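Local coordinates for uracil-dna glycosylase (Deinococcus radiodurans, PDB 4UQM), which belongs to the uracil-DNA glycosylase superfamily, a family of compact alpha/beta proteins built around a parallel beta-sheet, and binds nucleic acid in this crystal, at residues T44-L47 with R48-K52. The protein carries 1 engineered substitution. Sequence-based numbering, arbitrary orientation.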
ATOM      1  N   THR A  44      13.319  12.434  -7.207  1.00 19.50           N
ATOM      2  CA  THR A  44      14.192  11.449  -7.875  1.00 20.93           C
ATOM      3  C   THR A  44      15.682  11.741  -7.624  1.00 20.32           C
ATOM      4  O   THR A  44      16.484  10.850  -7.294  1.00 20.30           O
ATOM      5  CB  THR A  44      13.851  11.389  -9.365  1.00 21.80           C
ATOM      6  OG1 THR A  44      12.513  10.905  -9.515  1.00 23.24           O
ATOM      7  CG2 THR A  44      14.796  10.479 -10.113  1.00 23.68           C
ATOM      8  N   ASP A  45      16.044  13.018  -7.695  1.00 20.16           N
ATOM      9  CA  ASP A  45      17.452  13.398  -7.496  1.00 21.27           C
ATOM     10  C   ASP A  45      17.872  13.100  -6.066  1.00 20.54           C
ATOM     11  O   ASP A  45      18.984  12.638  -5.817  1.00 20.64           O
ATOM     12  CB  ASP A  45      17.692  14.882  -7.782  1.00 22.19           C
ATOM     13  CG  ASP A  45      17.726  15.206  -9.249  1.00 25.79           C
ATOM     14  OD1 ASP A  45      17.877  14.311 -10.110  1.00 30.13           O
ATOM     15  OD2 ASP A  45      17.593  16.391  -9.520  1.00 31.19           O
ATOM     16  N   PHE A  46      16.979  13.365  -5.117  1.00 19.79           N
ATOM     17  CA  PHE A  46      17.291  13.055  -3.712  1.00 19.58           C
ATOM     18  C   PHE A  46      17.462  11.555  -3.513  1.00 18.29           C
ATOM     19  O   PHE A  46      18.376  11.116  -2.834  1.00 18.54           O
ATOM     20  CB  PHE A  46      16.167  13.622  -2.816  1.00 21.37           C
ATOM     21  CG  PHE A  46      16.165  13.091  -1.382  1.00 21.38           C
ATOM     22  CD1 PHE A  46      17.152  13.466  -0.485  1.00 25.20           C
ATOM     23  CD2 PHE A  46      15.238  12.142  -1.004  1.00 22.99           C
ATOM     24  CE1 PHE A  46      17.122  12.943   0.862  1.00 25.11           C
ATOM     25  CE2 PHE A  46      15.199  11.623   0.322  1.00 23.66           C
ATOM     26  CZ  PHE A  46      16.178  12.022   1.198  1.00 24.32           C
ATOM     27  N   LEU A  47      16.574  10.770  -4.091  1.00 16.68           N
ATOM     28  CA  LEU A  47      16.649   9.315  -3.945  1.00 17.96           C
ATOM     29  C   LEU A  47      17.918   8.749  -4.606  1.00 17.53           C
ATOM     30  O   LEU A  47      18.491   7.833  -4.090  1.00 17.78           O
ATOM     31  CB  LEU A  47      15.401   8.627  -4.543  1.00 17.56           C
ATOM     32  CG  LEU A  47      14.137   8.946  -3.759  1.00 18.98           C
ATOM     33  CD1 LEU A  47      12.994   8.271  -4.449  1.00 20.64           C
ATOM     34  CD2 LEU A  47      14.238   8.550  -2.279  1.00 19.91           C
ATOM     35  N   ARG A  48      18.357   9.303  -5.734  1.00 17.55           N
ATOM     36  CA  ARG A  48      19.619   8.867  -6.304  1.00 19.49           C
ATOM     37  C   ARG A  48      20.819   9.118  -5.362  1.00 19.64           C
ATOM     38  O   ARG A  48      21.671   8.269  -5.170  1.00 20.30           O
ATOM     39  CB  ARG A  48      19.809   9.523  -7.654  1.00 19.84           C
ATOM     40  CG  ARG A  48      18.838   8.978  -8.688  1.00 21.02           C
ATOM     41  CD  ARG A  48      18.839   9.844  -9.941  1.00 22.29           C
ATOM     42  NE  ARG A  48      17.845   9.377 -10.899  1.00 22.61           N
ATOM     43  CZ  ARG A  48      17.586   9.960 -12.068  1.00 23.59           C
ATOM     44  NH1 ARG A  48      18.251  11.056 -12.460  1.00 26.48           N
ATOM     45  NH2 ARG A  48      16.624   9.461 -12.838  1.00 24.56           N
ATOM     46  N   GLN A  49      20.819  10.267  -4.707  1.00 19.40           N
ATOM     47  CA  GLN A  49      21.852  10.563  -3.706  1.00 19.62           C
ATOM     48  C   GLN A  49      21.763   9.621  -2.529  1.00 19.10           C
ATOM     49  O   GLN A  49      22.789   9.104  -2.030  1.00 20.18           O
ATOM     50  CB  GLN A  49      21.732  12.015  -3.213  1.00 20.86           C
ATOM     51  CG  GLN A  49      22.361  13.068  -4.085  1.00 22.49           C
ATOM     52  CD  GLN A  49      23.893  13.018  -3.974  1.00 23.65           C
ATOM     53  OE1 GLN A  49      24.447  12.308  -3.136  1.00 24.17           O
ATOM     54  NE2 GLN A  49      24.539  13.709  -4.813  1.00 26.36           N
ATOM     55  N   GLU A  50      20.535   9.383  -2.086  1.00 17.89           N
ATOM     56  CA  GLU A  50      20.344   8.471  -0.965  1.00 17.97           C
ATOM     57  C   GLU A  50      20.830   7.045  -1.274  1.00 18.64           C
ATOM     58  O   GLU A  50      21.489   6.392  -0.454  1.00 18.98           O
ATOM     59  CB  GLU A  50      18.881   8.430  -0.516  1.00 17.03           C
ATOM     60  CG  GLU A  50      18.446   9.676   0.243  1.00 17.10           C
ATOM     61  CD  GLU A  50      18.814   9.592   1.731  1.00 17.39           C
ATOM     62  OE1 GLU A  50      18.388   8.640   2.377  1.00 18.05           O
ATOM     63  OE2 GLU A  50      19.598  10.434   2.244  1.00 19.44           O
ATOM     64  N   ARG A  51      20.539   6.576  -2.487  1.00 17.71           N
ATOM     65  CA  ARG A  51      21.015   5.232  -2.904  1.00 17.86           C
ATOM     66  C   ARG A  51      22.534   5.155  -3.051  1.00 18.77           C
ATOM     67  O   ARG A  51      23.162   4.077  -2.850  1.00 20.32           O
ATOM     68  CB  ARG A  51      20.305   4.749  -4.167  1.00 18.60           C
ATOM     69  CG  ARG A  51      18.856   4.413  -3.940  1.00 18.23           C
ATOM     70  CD  ARG A  51      18.221   3.773  -5.161  1.00 19.74           C
ATOM     71  NE  ARG A  51      16.788   3.539  -4.964  1.00 18.52           N
ATOM     72  CZ  ARG A  51      16.224   2.532  -4.241  1.00 18.15           C
ATOM     73  NH1 ARG A  51      16.923   1.586  -3.613  1.00 18.32           N
ATOM     74  NH2 ARG A  51      14.906   2.511  -4.100  1.00 16.40           N
ATOM     75  N   LYS A  52      23.153   6.292  -3.358  1.00 19.05           N
ATOM     76  CA  LYS A  52      24.611   6.377  -3.418  1.00 20.83           C
ATOM     77  C   LYS A  52      25.228   6.240  -2.036  1.00 21.78           C
ATOM     78  O   LYS A  52      26.255   5.568  -1.877  1.00 24.57           O
ATOM     79  CB  LYS A  52      25.013   7.703  -4.057  1.00 22.98           C
ATOM     80  CG  LYS A  52      26.489   8.021  -4.080  1.00 26.69           C
ATOM     81  CD  LYS A  52      26.704   9.416  -4.705  1.00 29.36           C
ATOM     82  CE  LYS A  52      28.147   9.886  -4.690  1.00 31.29           C
ATOM     83  NZ  LYS A  52      28.160  11.363  -4.776  1.00 32.58           N
TER
HETATM   84  O   HOH W   1      20.307  12.707 -10.364  1.00 33.71           O
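Phe46 sets its CG anti to the backbone N (chi1 166°), bringing its ring to where Glu50, one helical turn later, carries its CG over one face through chi1 (-74°); the bend at chi2 (-84°) then folds the carboxylate alongside the ring. This i to i+4 pairing belongs to the surface alpha-helix 38-53. Glu50 CG sits 3.7 Å from the Phe46 ring centroid, a CH-pi contact displaced toward CZ, and the carboxylate lies nearly parallel to the ring plane. The buried carboxylate is satisfied beyond the helix: Glu50 OE1 forms a salt bridge with Arg148 and a hydrogen bond with His155, whose ring also meets Phe46 edge-to-face. The helix is thereby tied to the region around strand 147-148.

Farther round the helix, the extended Arg48 side chain runs back past Thr44, whose OG1 is hydrogen-bonded to Phe40 O. The methyl Thr44 CG2 lies over one guanidinium face, toward its rim, 3.3 Å from Arg48 NE. Asp45 OD1 stands 4.0 Å from Arg48 NH1, well out of the guanidinium plane, so no N-H points at it and any attraction is probably between the charges alone. A water at the guanidinium edge bridges them, donating to Asp45 OD1 and accepting a weak bond from Arg48 NH1.

Regular i to i+4 backbone bonds accompany these contacts, among them Glu50 N to Phe46 O at 2.9 Å and Arg51 N to Leu47 O, also 2.9 Å.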